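ATP-dependent helicase FUN30 (Saccharomyces cerevisiae S288c, PDB 5GN1) uses ATP hydrolysis to remodel nucleosomes, promotes DNA end resection at double-strand breaks and is required for heterochromatin organization. Local coordinates at residues Lys204-Leu215 against Asp251-Lys262. Residues are numbered along the deposited sequence; the frame is centred on the assembly and turned at random.
Sequences KVLIFSLFTQVL and DKDIPIFILSTK
Strands 205-209 and 256-260 run parallel, their axes 4.7 Å apart, and six backbone hydrogen bonds join them, from Val-205 N to Pro-255 O at one end to Thr-261 N to Ser-209 O at the other. On one face, Leu-259 runs along the ring of Phe-208, with CD1 over its face, 4.2 Å from the centroid in a CH-pi contact, while Ser-260 O meets the ring edge. Next along this face, Leu-206 CD2 rests on Phe-257 CB at 3.7 Å. The other face carries Val-205, Ile-207, Ile-256 and Ile-258. Ile-207 CD1 reaches back to Ile-256 CG2 (3.8 Å), and Leu-215, from the first turn of helix 212-224, lays CD2 against Ile-258 CB at 4.0 Å. Before the strands begin, Lys-204 swings CG away from its carbonyl carbon (chi1 -60°) and runs nearly straight to the turn 251-254. Its NZ donates to Asp-251 O (2.6 Å), Ile-254 O (2.9 Å) and Phe-248 O, so three carbonyls grip the buried ammonium. NZ reaches Asp-251 O from above its carbonyl plane, on the face opposite Ile-254 N, which closes the turn on the same oxygen. Where the strands end, Ser-209 OG accepts from Phe-211 N at 3.0 Å in an ST turn and is hydrogen-bonded to Asp-280 OD2. The pair lies inside the parallel sheet of this SNF2-family remodeller's RecA-like C-terminal ATPase lobe, helix 212-224 packing on its Ile-207 face.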
ATOM      1  N   LYS A 204       0.175  22.256   2.856  1.00 20.27           N
ATOM      2  CA  LYS A 204      -0.560  21.139   2.293  1.00 19.28           C
ATOM      3  C   LYS A 204       0.412  20.105   1.731  1.00 19.31           C
ATOM      4  O   LYS A 204       1.592  20.390   1.506  1.00 19.36           O
ATOM      5  CB  LYS A 204      -1.516  21.622   1.209  1.00 18.16           C
ATOM      6  CG  LYS A 204      -2.551  22.618   1.721  1.00 19.57           C
ATOM      7  CD  LYS A 204      -3.789  22.558   0.856  1.00 21.60           C
ATOM      8  CE  LYS A 204      -4.896  23.449   1.406  1.00 21.77           C
ATOM      9  NZ  LYS A 204      -6.237  23.077   0.857  1.00 18.07           N
ATOM     10  N   VAL A 205      -0.096  18.896   1.501  1.00 15.17           N
ATOM     11  CA  VAL A 205       0.762  17.779   1.123  1.00 16.84           C
ATOM     12  C   VAL A 205      -0.013  16.828   0.215  1.00 17.13           C
ATOM     13  O   VAL A 205      -1.212  16.603   0.408  1.00 15.90           O
ATOM     14  CB  VAL A 205       1.322  17.052   2.374  1.00 16.76           C
ATOM     15  CG1 VAL A 205       0.194  16.499   3.266  1.00 15.87           C
ATOM     16  CG2 VAL A 205       2.312  15.950   1.968  1.00 12.90           C
ATOM     17  N   LEU A 206       0.687  16.279  -0.784  1.00 17.15           N
ATOM     18  CA  LEU A 206       0.197  15.163  -1.595  1.00 18.25           C
ATOM     19  C   LEU A 206       0.833  13.866  -1.109  1.00 17.71           C
ATOM     20  O   LEU A 206       2.048  13.812  -0.906  1.00 16.26           O
ATOM     21  CB  LEU A 206       0.538  15.352  -3.072  1.00 17.82           C
ATOM     22  CG  LEU A 206       0.274  16.738  -3.663  1.00 15.65           C
ATOM     23  CD1 LEU A 206       0.688  16.777  -5.134  1.00 15.75           C
ATOM     24  CD2 LEU A 206      -1.195  17.090  -3.463  1.00 13.05           C
ATOM     25  N   ILE A 207       0.021  12.826  -0.931  1.00 17.20           N
ATOM     26  CA  ILE A 207       0.523  11.495  -0.574  1.00 14.17           C
ATOM     27  C   ILE A 207       0.217  10.546  -1.731  1.00 18.88           C
ATOM     28  O   ILE A 207      -0.945  10.413  -2.135  1.00 16.00           O
ATOM     29  CB  ILE A 207      -0.087  10.974   0.734  1.00 15.11           C
ATOM     30  CG1 ILE A 207       0.060  12.026   1.833  1.00 14.38           C
ATOM     31  CG2 ILE A 207       0.619   9.664   1.158  1.00 15.68           C
ATOM     32  CD1 ILE A 207      -0.549  11.624   3.168  1.00 15.87           C
ATOM     33  N   PHE A 208       1.255   9.894  -2.265  1.00 16.09           N
ATOM     34  CA  PHE A 208       1.124   8.971  -3.390  1.00 19.14           C
ATOM     35  C   PHE A 208       1.410   7.536  -2.960  1.00 21.60           C
ATOM     36  O   PHE A 208       2.348   7.288  -2.195  1.00 18.22           O
ATOM     37  CB  PHE A 208       2.100   9.332  -4.514  1.00 16.46           C
ATOM     38  CG  PHE A 208       1.745  10.572  -5.244  1.00 15.93           C
ATOM     39  CD1 PHE A 208       0.828  10.537  -6.275  1.00 17.13           C
ATOM     40  CD2 PHE A 208       2.344  11.783  -4.911  1.00 19.90           C
ATOM     41  CE1 PHE A 208       0.493  11.700  -6.963  1.00 21.91           C
ATOM     42  CE2 PHE A 208       2.027  12.944  -5.596  1.00 20.06           C
ATOM     43  CZ  PHE A 208       1.102  12.904  -6.623  1.00 22.09           C
ATOM     44  N   SER A 209       0.632   6.584  -3.491  1.00 19.86           N
ATOM     45  CA  SER A 209       0.919   5.167  -3.302  1.00 19.75           C
ATOM     46  C   SER A 209       0.619   4.396  -4.577  1.00 21.42           C
ATOM     47  O   SER A 209      -0.313   4.724  -5.315  1.00 19.95           O
ATOM     48  CB  SER A 209       0.107   4.544  -2.150  1.00 19.97           C
ATOM     49  OG  SER A 209       0.413   3.160  -2.033  1.00 24.50           O
ATOM     50  N   LEU A 210       1.412   3.353  -4.819  1.00 22.54           N
ATOM     51  CA  LEU A 210       1.148   2.448  -5.931  1.00 28.18           C
ATOM     52  C   LEU A 210       0.050   1.448  -5.616  1.00 25.98           C
ATOM     53  O   LEU A 210      -0.358   0.699  -6.510  1.00 24.53           O
ATOM     54  CB  LEU A 210       2.424   1.694  -6.331  1.00 22.87           C
ATOM     55  CG  LEU A 210       3.373   2.452  -7.265  1.00 28.51           C
ATOM     56  CD1 LEU A 210       4.692   1.714  -7.424  1.00 33.49           C
ATOM     57  CD2 LEU A 210       2.722   2.674  -8.623  1.00 26.45           C
ATOM     58  N   PHE A 211      -0.446   1.431  -4.382  1.00 21.51           N
ATOM     59  CA  PHE A 211      -1.391   0.425  -3.911  1.00 22.75           C
ATOM     60  C   PHE A 211      -2.676   1.123  -3.498  1.00 19.73           C
ATOM     61  O   PHE A 211      -2.669   1.924  -2.555  1.00 17.62           O
ATOM     62  CB  PHE A 211      -0.818  -0.354  -2.720  1.00 22.45           C
ATOM     63  CG  PHE A 211       0.385  -1.189  -3.048  1.00 27.14           C
ATOM     64  CD1 PHE A 211       1.666  -0.666  -2.939  1.00 24.31           C
ATOM     65  CD2 PHE A 211       0.237  -2.515  -3.447  1.00 30.28           C
ATOM     66  CE1 PHE A 211       2.784  -1.448  -3.239  1.00 28.52           C
ATOM     67  CE2 PHE A 211       1.344  -3.307  -3.739  1.00 33.64           C
ATOM     68  CZ  PHE A 211       2.619  -2.773  -3.638  1.00 34.84           C
ATOM     69  N   THR A 212      -3.779   0.815  -4.185  1.00 20.07           N
ATOM     70  CA  THR A 212      -5.069   1.342  -3.738  1.00 21.91           C
ATOM     71  C   THR A 212      -5.450   0.811  -2.365  1.00 20.29           C
ATOM     72  O   THR A 212      -6.124   1.510  -1.598  1.00 18.54           O
ATOM     73  CB  THR A 212      -6.174   1.020  -4.749  1.00 29.01           C
ATOM     74  OG1 THR A 212      -6.125  -0.368  -5.091  1.00 31.45           O
ATOM     75  CG2 THR A 212      -6.008   1.868  -6.005  1.00 33.98           C
ATOM     76  N   GLN A 213      -5.019  -0.414  -2.029  1.00 20.66           N
ATOM     77  CA  GLN A 213      -5.256  -0.952  -0.687  1.00 19.09           C
ATOM     78  C   GLN A 213      -4.601  -0.095   0.389  1.00 18.92           C
ATOM     79  O   GLN A 213      -5.131   0.040   1.504  1.00 17.48           O
ATOM     80  CB  GLN A 213      -4.722  -2.375  -0.588  1.00 22.44           C
ATOM     81  CG  GLN A 213      -5.448  -3.433  -1.390  1.00 27.12           C
ATOM     82  CD  GLN A 213      -4.682  -4.753  -1.355  1.00 33.43           C
ATOM     83  OE1 GLN A 213      -3.573  -4.859  -1.890  1.00 37.85           O
ATOM     84  NE2 GLN A 213      -5.261  -5.752  -0.712  1.00 32.94           N
ATOM     85  N   VAL A 214      -3.422   0.451   0.095  1.00 15.43           N
ATOM     86  CA  VAL A 214      -2.791   1.379   1.030  1.00 16.10           C
ATOM     87  C   VAL A 214      -3.609   2.660   1.155  1.00 14.83           C
ATOM     88  O   VAL A 214      -3.797   3.172   2.262  1.00 16.83           O
ATOM     89  CB  VAL A 214      -1.335   1.657   0.609  1.00 16.28           C
ATOM     90  CG1 VAL A 214      -0.770   2.893   1.342  1.00 20.13           C
ATOM     91  CG2 VAL A 214      -0.463   0.421   0.868  1.00 19.56           C
ATOM     92  N   LEU A 215      -4.117   3.195   0.034  1.00 17.52           N
ATOM     93  CA  LEU A 215      -4.971   4.386   0.101  1.00 17.31           C
ATOM     94  C   LEU A 215      -6.197   4.154   0.988  1.00 19.93           C
ATOM     95  O   LEU A 215      -6.582   5.029   1.780  1.00 17.93           O
ATOM     96  CB  LEU A 215      -5.403   4.806  -1.308  1.00 18.00           C
ATOM     97  CG  LEU A 215      -4.247   5.292  -2.202  1.00 21.02           C
ATOM     98  CD1 LEU A 215      -4.730   5.709  -3.567  1.00 23.01           C
ATOM     99  CD2 LEU A 215      -3.498   6.456  -1.531  1.00 21.04           C
ATOM    100  N   ASP A 251     -10.475  25.163  -0.192  1.00 23.47           N
ATOM    101  CA  ASP A 251     -10.646  24.928   1.242  1.00 21.09           C
ATOM    102  C   ASP A 251      -9.273  24.853   1.914  1.00 23.28           C
ATOM    103  O   ASP A 251      -8.580  23.836   1.826  1.00 21.12           O
ATOM    104  CB  ASP A 251     -11.447  23.651   1.463  1.00 24.03           C
ATOM    105  CG  ASP A 251     -12.044  23.563   2.872  1.00 28.15           C
ATOM    106  OD1 ASP A 251     -11.449  24.120   3.825  1.00 28.87           O
ATOM    107  OD2 ASP A 251     -13.110  22.930   3.013  1.00 31.05           O
ATOM    108  N   LYS A 252      -8.894  25.921   2.618  1.00 19.30           N
ATOM    109  CA  LYS A 252      -7.611  25.959   3.315  0.53 23.85           C
ATOM    110  C   LYS A 252      -7.535  24.944   4.449  1.00 25.14           C
ATOM    111  O   LYS A 252      -6.432  24.637   4.925  1.00 20.50           O
ATOM    112  CB  LYS A 252      -7.353  27.364   3.869  0.53 24.81           C
ATOM    113  CG  LYS A 252      -7.048  28.421   2.819  0.53 27.08           C
ATOM    114  CD  LYS A 252      -5.712  28.169   2.136  0.53 28.23           C
ATOM    115  CE  LYS A 252      -5.433  29.249   1.100  0.53 29.62           C
ATOM    116  NZ  LYS A 252      -4.538  28.759   0.029  0.53 29.06           N
ATOM    117  N   ASP A 253      -8.676  24.422   4.902  1.00 23.09           N
ATOM    118  CA  ASP A 253      -8.704  23.486   6.017  1.00 23.24           C
ATOM    119  C   ASP A 253      -8.626  22.024   5.579  1.00 23.53           C
ATOM    120  O   ASP A 253      -8.862  21.134   6.407  1.00 23.73           O
ATOM    121  CB  ASP A 253      -9.970  23.707   6.851  1.00 25.59           C
ATOM    122  CG  ASP A 253      -9.861  23.131   8.257  1.00 23.31           C
ATOM    123  OD1 ASP A 253      -8.775  23.241   8.876  1.00 26.83           O
ATOM    124  OD2 ASP A 253     -10.877  22.580   8.746  1.00 27.20           O
ATOM    125  N   ILE A 254      -8.332  21.752   4.306  1.00 21.44           N
ATOM    126  CA  ILE A 254      -8.110  20.383   3.839  1.00 17.69           C
ATOM    127  C   ILE A 254      -6.629  20.244   3.517  1.00 18.05           C
ATOM    128  O   ILE A 254      -6.195  20.639   2.426  1.00 17.37           O
ATOM    129  CB  ILE A 254      -8.958  20.031   2.610  1.00 17.02           C
ATOM    130  CG1 ILE A 254     -10.441  20.294   2.865  1.00 25.50           C
ATOM    131  CG2 ILE A 254      -8.779  18.549   2.243  1.00 17.51           C
ATOM    132  CD1 ILE A 254     -11.349  19.787   1.725  1.00 20.22           C
ATOM    133  N   PRO A 255      -5.818  19.691   4.420  1.00 19.04           N
ATOM    134  CA  PRO A 255      -4.368  19.740   4.203  1.00 19.93           C
ATOM    135  C   PRO A 255      -3.839  18.671   3.262  1.00 20.24           C
ATOM    136  O   PRO A 255      -2.712  18.822   2.771  1.00 19.21           O
ATOM    137  CB  PRO A 255      -3.800  19.569   5.619  1.00 17.97           C
ATOM    138  CG  PRO A 255      -4.862  18.732   6.328  1.00 19.49           C
ATOM    139  CD  PRO A 255      -6.168  19.256   5.784  1.00 19.22           C
ATOM    140  N   ILE A 256      -4.606  17.614   2.981  1.00 16.46           N
ATOM    141  CA  ILE A 256      -4.061  16.382   2.406  1.00 18.83           C
ATOM    142  C   ILE A 256      -4.862  15.962   1.185  1.00 19.56           C
ATOM    143  O   ILE A 256      -6.098  15.922   1.225  1.00 16.27           O
ATOM    144  CB  ILE A 256      -4.048  15.227   3.420  1.00 17.81           C
ATOM    145  CG1 ILE A 256      -3.184  15.585   4.620  1.00 18.92           C
ATOM    146  CG2 ILE A 256      -3.523  13.936   2.761  1.00 16.30           C
ATOM    147  CD1 ILE A 256      -3.161  14.493   5.660  1.00 17.19           C
ATOM    148  N   PHE A 257      -4.148  15.605   0.117  1.00 15.99           N
ATOM    149  CA  PHE A 257      -4.691  14.940  -1.063  1.00 17.55           C
ATOM    150  C   PHE A 257      -3.957  13.610  -1.198  1.00 19.67           C
ATOM    151  O   PHE A 257      -2.728  13.596  -1.309  1.00 18.65           O
ATOM    152  CB  PHE A 257      -4.475  15.794  -2.315  1.00 14.91           C
ATOM    153  CG  PHE A 257      -5.590  15.713  -3.323  1.00 19.49           C
ATOM    154  CD1 PHE A 257      -6.225  14.519  -3.584  1.00 22.27           C
ATOM    155  CD2 PHE A 257      -6.010  16.849  -4.003  1.00 21.73           C
ATOM    156  CE1 PHE A 257      -7.260  14.458  -4.528  1.00 23.86           C
ATOM    157  CE2 PHE A 257      -7.035  16.786  -4.939  1.00 22.62           C
ATOM    158  CZ  PHE A 257      -7.658  15.587  -5.194  1.00 21.04           C
ATOM    159  N   ILE A 258      -4.691  12.492  -1.168  1.00 17.47           N
ATOM    160  CA  ILE A 258      -4.080  11.182  -1.363  1.00 17.53           C
ATOM    161  C   ILE A 258      -4.416  10.698  -2.769  1.00 18.18           C
ATOM    162  O   ILE A 258      -5.556  10.841  -3.235  1.00 18.99           O
ATOM    163  CB  ILE A 258      -4.507  10.167  -0.278  1.00 15.67           C
ATOM    164  CG1 ILE A 258      -5.972   9.741  -0.429  1.00 21.12           C
ATOM    165  CG2 ILE A 258      -4.227  10.713   1.134  1.00 16.62           C
ATOM    166  CD1 ILE A 258      -6.384   8.694   0.609  1.00 22.04           C
ATOM    167  N   LEU A 259      -3.406  10.170  -3.471  1.00 18.28           N
ATOM    168  CA  LEU A 259      -3.523   9.835  -4.887  1.00 19.16           C
ATOM    169  C   LEU A 259      -2.770   8.554  -5.187  1.00 20.98           C
ATOM    170  O   LEU A 259      -1.817   8.196  -4.487  1.00 16.21           O
ATOM    171  CB  LEU A 259      -2.938  10.919  -5.818  1.00 18.28           C
ATOM    172  CG  LEU A 259      -3.411  12.365  -5.683  1.00 21.55           C
ATOM    173  CD1 LEU A 259      -2.387  13.162  -4.917  1.00 17.48           C
ATOM    174  CD2 LEU A 259      -3.628  12.973  -7.080  1.00 19.53           C
ATOM    175  N   SER A 260      -3.195   7.867  -6.247  0.63 21.17           N
ATOM    176  CA  SER A 260      -2.357   6.810  -6.799  0.63 21.15           C
ATOM    177  C   SER A 260      -1.199   7.441  -7.563  0.63 20.37           C
ATOM    178  O   SER A 260      -1.332   8.508  -8.166  0.63 21.06           O
ATOM    179  CB  SER A 260      -3.155   5.883  -7.718  0.63 22.76           C
ATOM    180  OG  SER A 260      -3.835   6.611  -8.721  0.63 24.20           O
ATOM    181  N   THR A 261      -0.043   6.779  -7.510  1.00 21.03           N
ATOM    182  CA  THR A 261       1.130   7.277  -8.221  1.00 20.65           C
ATOM    183  C   THR A 261       0.846   7.447  -9.709  1.00 21.00           C
ATOM    184  O   THR A 261       1.355   8.384 -10.331  1.00 21.34           O
ATOM    185  CB  THR A 261       2.299   6.337  -7.965  1.00 22.95           C
ATOM    186  OG1 THR A 261       2.552   6.323  -6.559  1.00 23.55           O
ATOM    187  CG2 THR A 261       3.551   6.790  -8.687  1.00 23.75           C
ATOM    188  N   LYS A 262      -0.015   6.596 -10.274  1.00 25.01           N
ATOM    189  CA  LYS A 262      -0.418   6.728 -11.672  1.00 27.96           C
ATOM    190  C   LYS A 262      -1.165   8.036 -11.939  1.00 31.23           C
ATOM    191  O   LYS A 262      -1.176   8.504 -13.083  1.00 25.50           O
ATOM    192  CB  LYS A 262      -1.267   5.513 -12.093  1.00 33.37           C
ATOM    193  CG  LYS A 262      -2.570   5.298 -11.297  1.00 36.23           C
ATOM    194  CD  LYS A 262      -3.207   3.898 -11.525  1.00 45.21           C
ATOM    195  CE  LYS A 262      -4.636   3.743 -10.913  1.00 43.90           C
ATOM    196  NZ  LYS A 262      -4.827   3.481  -9.423  1.00 35.26           N
TER
HETATM  197  O   HOH W   1      -5.686  25.808  -0.510  1.00 36.84           O